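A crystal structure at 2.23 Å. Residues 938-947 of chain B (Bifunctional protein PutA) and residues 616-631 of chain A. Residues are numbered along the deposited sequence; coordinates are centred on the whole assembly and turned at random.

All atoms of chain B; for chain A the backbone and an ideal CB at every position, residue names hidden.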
# COMPACT_ATOMS: atom_id res chain seq x y z
N VAL B 938 -14.66 -1.69 -10.93
CA VAL B 938 -13.57 -1.00 -10.25
C VAL B 938 -13.78 -1.05 -8.75
O VAL B 938 -14.90 -0.89 -8.26
CB VAL B 938 -13.48 0.44 -10.76
CG1 VAL B 938 -12.46 1.25 -9.92
CG2 VAL B 938 -13.15 0.44 -12.25
N ASP B 939 -12.68 -1.29 -8.02
CA ASP B 939 -12.61 -1.33 -6.56
C ASP B 939 -13.27 -2.59 -5.99
O ASP B 939 -12.69 -3.25 -5.13
CB ASP B 939 -13.21 -0.04 -5.95
CG ASP B 939 -13.12 0.01 -4.43
OD1 ASP B 939 -11.99 -0.04 -3.88
OD2 ASP B 939 -14.19 0.14 -3.78
N ARG B 940 -14.46 -2.94 -6.48
CA ARG B 940 -15.16 -4.13 -5.98
C ARG B 940 -14.47 -5.43 -6.39
O ARG B 940 -14.40 -6.36 -5.59
CB ARG B 940 -16.61 -4.13 -6.46
CG ARG B 940 -17.40 -2.91 -6.09
CD ARG B 940 -18.87 -3.10 -6.38
NE ARG B 940 -19.57 -1.84 -6.26
CZ ARG B 940 -20.89 -1.69 -6.39
NH1 ARG B 940 -21.68 -2.73 -6.67
NH2 ARG B 940 -21.41 -0.48 -6.25
N HIS B 941 -14.02 -5.53 -7.65
CA HIS B 941 -13.43 -6.77 -8.16
C HIS B 941 -12.21 -6.45 -9.03
O HIS B 941 -12.26 -6.56 -10.26
CB HIS B 941 -14.45 -7.58 -8.97
CG HIS B 941 -15.86 -7.41 -8.51
ND1 HIS B 941 -16.75 -6.57 -9.15
CD2 HIS B 941 -16.55 -7.99 -7.50
CE1 HIS B 941 -17.92 -6.62 -8.53
NE2 HIS B 941 -17.82 -7.48 -7.52
N PRO B 942 -11.10 -6.06 -8.42
CA PRO B 942 -9.90 -5.73 -9.21
C PRO B 942 -9.57 -6.88 -10.15
O PRO B 942 -9.54 -8.05 -9.75
CB PRO B 942 -8.82 -5.52 -8.14
CG PRO B 942 -9.60 -5.08 -6.93
CD PRO B 942 -10.83 -5.95 -6.96
N PHE B 943 -9.36 -6.55 -11.42
CA PHE B 943 -9.51 -7.52 -12.50
C PHE B 943 -8.19 -7.83 -13.19
O PHE B 943 -7.47 -6.91 -13.62
CB PHE B 943 -10.53 -7.01 -13.52
CG PHE B 943 -10.80 -7.99 -14.62
CD1 PHE B 943 -11.64 -9.08 -14.42
CD2 PHE B 943 -10.16 -7.86 -15.85
CE1 PHE B 943 -11.86 -10.01 -15.41
CE2 PHE B 943 -10.38 -8.79 -16.86
CZ PHE B 943 -11.24 -9.87 -16.64
N GLY B 944 -7.88 -9.10 -13.34
CA GLY B 944 -6.65 -9.51 -14.00
C GLY B 944 -6.22 -10.87 -13.49
O GLY B 944 -6.65 -11.34 -12.44
N GLY B 945 -5.37 -11.52 -14.28
CA GLY B 945 -5.00 -12.88 -13.96
C GLY B 945 -3.60 -13.28 -14.37
O GLY B 945 -2.78 -12.44 -14.74
N PHE B 946 -3.31 -14.58 -14.31
CA PHE B 946 -1.94 -15.02 -14.52
C PHE B 946 -1.90 -16.15 -15.54
O PHE B 946 -2.79 -16.23 -16.40
CB PHE B 946 -1.28 -15.40 -13.18
CG PHE B 946 -2.18 -16.17 -12.22
CD1 PHE B 946 -3.07 -15.51 -11.38
CD2 PHE B 946 -2.07 -17.56 -12.10
CE1 PHE B 946 -3.89 -16.20 -10.49
CE2 PHE B 946 -2.89 -18.28 -11.21
CZ PHE B 946 -3.80 -17.58 -10.39
N LYS B 947 -0.89 -17.02 -15.46
CA LYS B 947 -0.55 -17.92 -16.56
C LYS B 947 -0.52 -17.07 -17.83
O LYS B 947 -0.02 -15.94 -17.79
CB LYS B 947 -1.54 -19.08 -16.65
CG LYS B 947 -1.46 -20.06 -15.47
CD LYS B 947 -2.31 -21.33 -15.72
CE LYS B 947 -2.40 -22.21 -14.47
NZ LYS B 947 -3.30 -23.43 -14.59
N UNK A 616 -10.26 -6.48 2.46
CA UNK A 616 -11.65 -6.27 2.06
C UNK A 616 -11.72 -5.13 1.06
O UNK A 616 -11.16 -4.06 1.29
CB UNK A 616 -12.53 -5.98 3.27
N UNK A 617 -12.38 -5.36 -0.09
CA UNK A 617 -12.54 -4.31 -1.09
C UNK A 617 -14.01 -4.15 -1.42
O UNK A 617 -14.81 -5.08 -1.29
CB UNK A 617 -11.73 -4.62 -2.35
N UNK A 618 -14.38 -2.94 -1.85
CA UNK A 618 -15.77 -2.64 -2.16
C UNK A 618 -16.60 -2.40 -0.91
O UNK A 618 -17.08 -1.28 -0.68
CB UNK A 618 -16.38 -3.78 -2.98
N UNK A 619 -16.76 -3.43 -0.08
CA UNK A 619 -17.51 -3.30 1.14
C UNK A 619 -19.02 -3.25 0.99
O UNK A 619 -19.70 -2.71 1.87
CB UNK A 619 -17.04 -2.04 1.87
N UNK A 620 -19.58 -3.80 -0.10
CA UNK A 620 -21.03 -3.81 -0.29
C UNK A 620 -21.67 -4.93 0.54
O UNK A 620 -21.06 -5.98 0.75
CB UNK A 620 -21.37 -3.98 -1.77
N UNK A 621 -22.88 -4.73 1.03
CA UNK A 621 -23.59 -5.82 1.70
C UNK A 621 -23.99 -6.90 0.71
O UNK A 621 -24.27 -6.62 -0.46
CB UNK A 621 -24.83 -5.29 2.42
N UNK A 622 -24.04 -8.13 1.20
CA UNK A 622 -24.45 -9.25 0.38
C UNK A 622 -23.38 -9.80 -0.55
O UNK A 622 -23.65 -10.76 -1.28
CB UNK A 622 -25.66 -8.84 -0.45
N UNK A 623 -22.19 -9.21 -0.55
CA UNK A 623 -21.11 -9.73 -1.38
C UNK A 623 -19.78 -9.48 -0.68
O UNK A 623 -19.41 -8.33 -0.44
CB UNK A 623 -21.12 -9.09 -2.77
N UNK A 624 -19.10 -10.56 -0.31
CA UNK A 624 -17.75 -10.49 0.23
C UNK A 624 -16.76 -10.51 -0.92
O UNK A 624 -16.83 -11.38 -1.79
CB UNK A 624 -17.48 -11.64 1.20
N UNK A 625 -15.84 -9.56 -0.91
CA UNK A 625 -14.81 -9.48 -1.93
C UNK A 625 -13.49 -9.11 -1.27
O UNK A 625 -13.43 -8.13 -0.52
CB UNK A 625 -15.18 -8.47 -3.01
N UNK A 626 -12.45 -9.89 -1.53
CA UNK A 626 -11.15 -9.68 -0.90
C UNK A 626 -10.04 -9.72 -1.93
O UNK A 626 -10.06 -10.54 -2.86
CB UNK A 626 -10.90 -10.73 0.18
N UNK A 627 -9.07 -8.83 -1.75
CA UNK A 627 -7.86 -8.74 -2.54
C UNK A 627 -6.74 -9.45 -1.78
O UNK A 627 -6.51 -9.14 -0.60
CB UNK A 627 -7.50 -7.28 -2.83
N UNK A 628 -6.09 -10.41 -2.43
CA UNK A 628 -5.09 -11.27 -1.78
C UNK A 628 -3.88 -11.41 -2.69
O UNK A 628 -3.90 -11.00 -3.86
CB UNK A 628 -5.67 -12.65 -1.45
N UNK A 629 -2.83 -12.02 -2.17
CA UNK A 629 -1.64 -12.30 -2.96
C UNK A 629 -1.40 -13.80 -3.02
O UNK A 629 -1.61 -14.52 -2.03
CB UNK A 629 -0.42 -11.58 -2.38
N UNK A 630 -0.94 -14.26 -4.18
CA UNK A 630 -0.57 -15.65 -4.44
C UNK A 630 0.92 -15.72 -4.79
O UNK A 630 1.49 -14.76 -5.31
CB UNK A 630 -1.42 -16.24 -5.57
N UNK A 631 1.55 -16.87 -4.53
CA UNK A 631 2.90 -17.10 -5.03
C UNK A 631 2.86 -17.37 -6.54
O UNK A 631 1.80 -17.60 -7.12
CB UNK A 631 3.56 -18.27 -4.29

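Position 616 points its CA-to-CB bond away from chain B, which leaves the choice open. It is Arg A616, whose NH2 donates to the backbone O of position 620 (3.2 Å), bracing the loop that follows.

At 617 the bond points toward chain B, and the ideal CB lies 3.2 Å from Asp B939 O, with the Pro B942 ring beyond. So tight a site suits a compact apolar side chain. Val A617 fills it, its CG2 reaching 3.6 Å from Arg B940 O and 4.2 Å from Pro B942 CD.

Position 618 has positive phi (78°), and an ideal CB would stand 3.3 Å from Arg B940 CA. Both features favour glycine. Gly A618 lets the backbones close to 4.1 Å between its CA and Arg B940 CA; a water accepts from Gly A618 N (3.0 Å) and donates to Asp B939 OD1 (2.7 Å), bridging the chains. Position 619 has nothing of chain B near its CB, but its phi of 75° again favours glycine, and Gly A619 is found.

The bond at 620 points toward the extended Arg B940 side chain. An acid could meet the charge, while an apolar chain could pack on the flat guanidinium. Leu A620 does the latter: CD2 lies over one face, 3.4 Å from Arg B940 NE.

Positions 621 and 622 are the central residues of a type II turn, out of reach of chain B. Phi of -70° admits proline at the first, and phi of 80° favours glycine at the second; they are Pro A621 and Gly A622.

Position 623 points toward chain B, where His B941 offers NE2 at some distance. A longer acceptor, such as Glu or Gln, would suit. Glu A623 OE1 receives a hydrogen bond from His B941 NE2 (2.8 Å, 161°) at the ring edge.

At 625 the ideal CB is 3.4 Å from Arg B940 O, an acceptor that invites a short donor: Ser, Thr or perhaps Cys. Ser A625 OG donates to Arg B940 O at 2.7 Å.

Position 627 points sideways, with Pro B942 CG 5.1 Å from its ideal CB, so a large apolar or aromatic group could reach it. Tyr A627 CD1 packs 3.8 Å from Pro B942 CG.

Position 630 points toward the Phe B946 ring across a wide gap, favouring a long chain with apolar methylenes. Lys A630 CD comes 3.7 Å from Phe B946 CZ.

Position 626 points away, and 624, 628, 629 and 631 are out of reach, so chain B sets no preference; they are His A626, Leu A624, Ile A628, Tyr A629 and Ser A631.

Chain A (616-631) RVGGLPGELSHYIYKS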
# COMPACT_ATOMS: atom_id res chain seq x y z
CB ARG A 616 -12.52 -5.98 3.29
CG ARG A 616 -13.98 -5.83 2.99
CD ARG A 616 -14.65 -7.18 2.81
NE ARG A 616 -16.10 -7.04 2.83
CZ ARG A 616 -16.86 -6.82 1.77
NH1 ARG A 616 -16.31 -6.72 0.55
NH2 ARG A 616 -18.18 -6.70 1.91
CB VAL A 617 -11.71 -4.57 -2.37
CG1 VAL A 617 -10.23 -4.39 -2.08
CG2 VAL A 617 -11.99 -5.97 -2.92
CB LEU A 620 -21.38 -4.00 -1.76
CG LEU A 620 -21.20 -2.86 -2.77
CD1 LEU A 620 -21.99 -1.61 -2.35
CD2 LEU A 620 -19.74 -2.52 -2.96
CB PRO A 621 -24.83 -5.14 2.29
CG PRO A 621 -25.10 -4.04 1.33
CD PRO A 621 -23.73 -3.53 0.89
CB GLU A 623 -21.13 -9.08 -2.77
CG GLU A 623 -20.10 -9.68 -3.70
CD GLU A 623 -20.15 -9.14 -5.12
OE1 GLU A 623 -19.42 -8.16 -5.38
OE2 GLU A 623 -20.92 -9.69 -5.96
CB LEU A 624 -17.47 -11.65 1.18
CG LEU A 624 -18.24 -11.61 2.50
CD1 LEU A 624 -17.90 -12.83 3.32
CD2 LEU A 624 -17.90 -10.33 3.26
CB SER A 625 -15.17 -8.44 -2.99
OG SER A 625 -14.49 -8.69 -4.18
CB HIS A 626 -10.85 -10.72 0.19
CG HIS A 626 -11.73 -10.61 1.39
ND1 HIS A 626 -12.96 -11.24 1.48
CD2 HIS A 626 -11.56 -9.97 2.58
CE1 HIS A 626 -13.50 -10.98 2.65
NE2 HIS A 626 -12.67 -10.22 3.34
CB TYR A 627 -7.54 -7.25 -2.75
CG TYR A 627 -6.48 -6.91 -3.77
CD1 TYR A 627 -6.80 -6.81 -5.12
CD2 TYR A 627 -5.18 -6.61 -3.37
CE1 TYR A 627 -5.83 -6.46 -6.07
CE2 TYR A 627 -4.21 -6.26 -4.30
CZ TYR A 627 -4.55 -6.19 -5.65
OH TYR A 627 -3.60 -5.84 -6.57
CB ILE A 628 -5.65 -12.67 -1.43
CG1 ILE A 628 -6.00 -13.47 -2.70
CG2 ILE A 628 -6.86 -12.56 -0.52
CD1 ILE A 628 -6.45 -14.93 -2.41
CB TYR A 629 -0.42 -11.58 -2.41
CG TYR A 629 -0.55 -10.09 -2.57
CD1 TYR A 629 -0.29 -9.49 -3.79
CD2 TYR A 629 -0.99 -9.30 -1.52
CE1 TYR A 629 -0.42 -8.14 -3.97
CE2 TYR A 629 -1.12 -7.93 -1.68
CZ TYR A 629 -0.84 -7.36 -2.91
OH TYR A 629 -0.98 -6.02 -3.10
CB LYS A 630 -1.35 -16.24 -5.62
CG LYS A 630 -2.86 -16.38 -5.43
CD LYS A 630 -3.51 -16.75 -6.79
CE LYS A 630 -5.01 -17.07 -6.69
NZ LYS A 630 -5.31 -18.24 -5.83
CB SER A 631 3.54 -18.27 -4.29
OG SER A 631 2.75 -19.42 -4.43
O HOH W 1 -12.29 -0.82 -1.36
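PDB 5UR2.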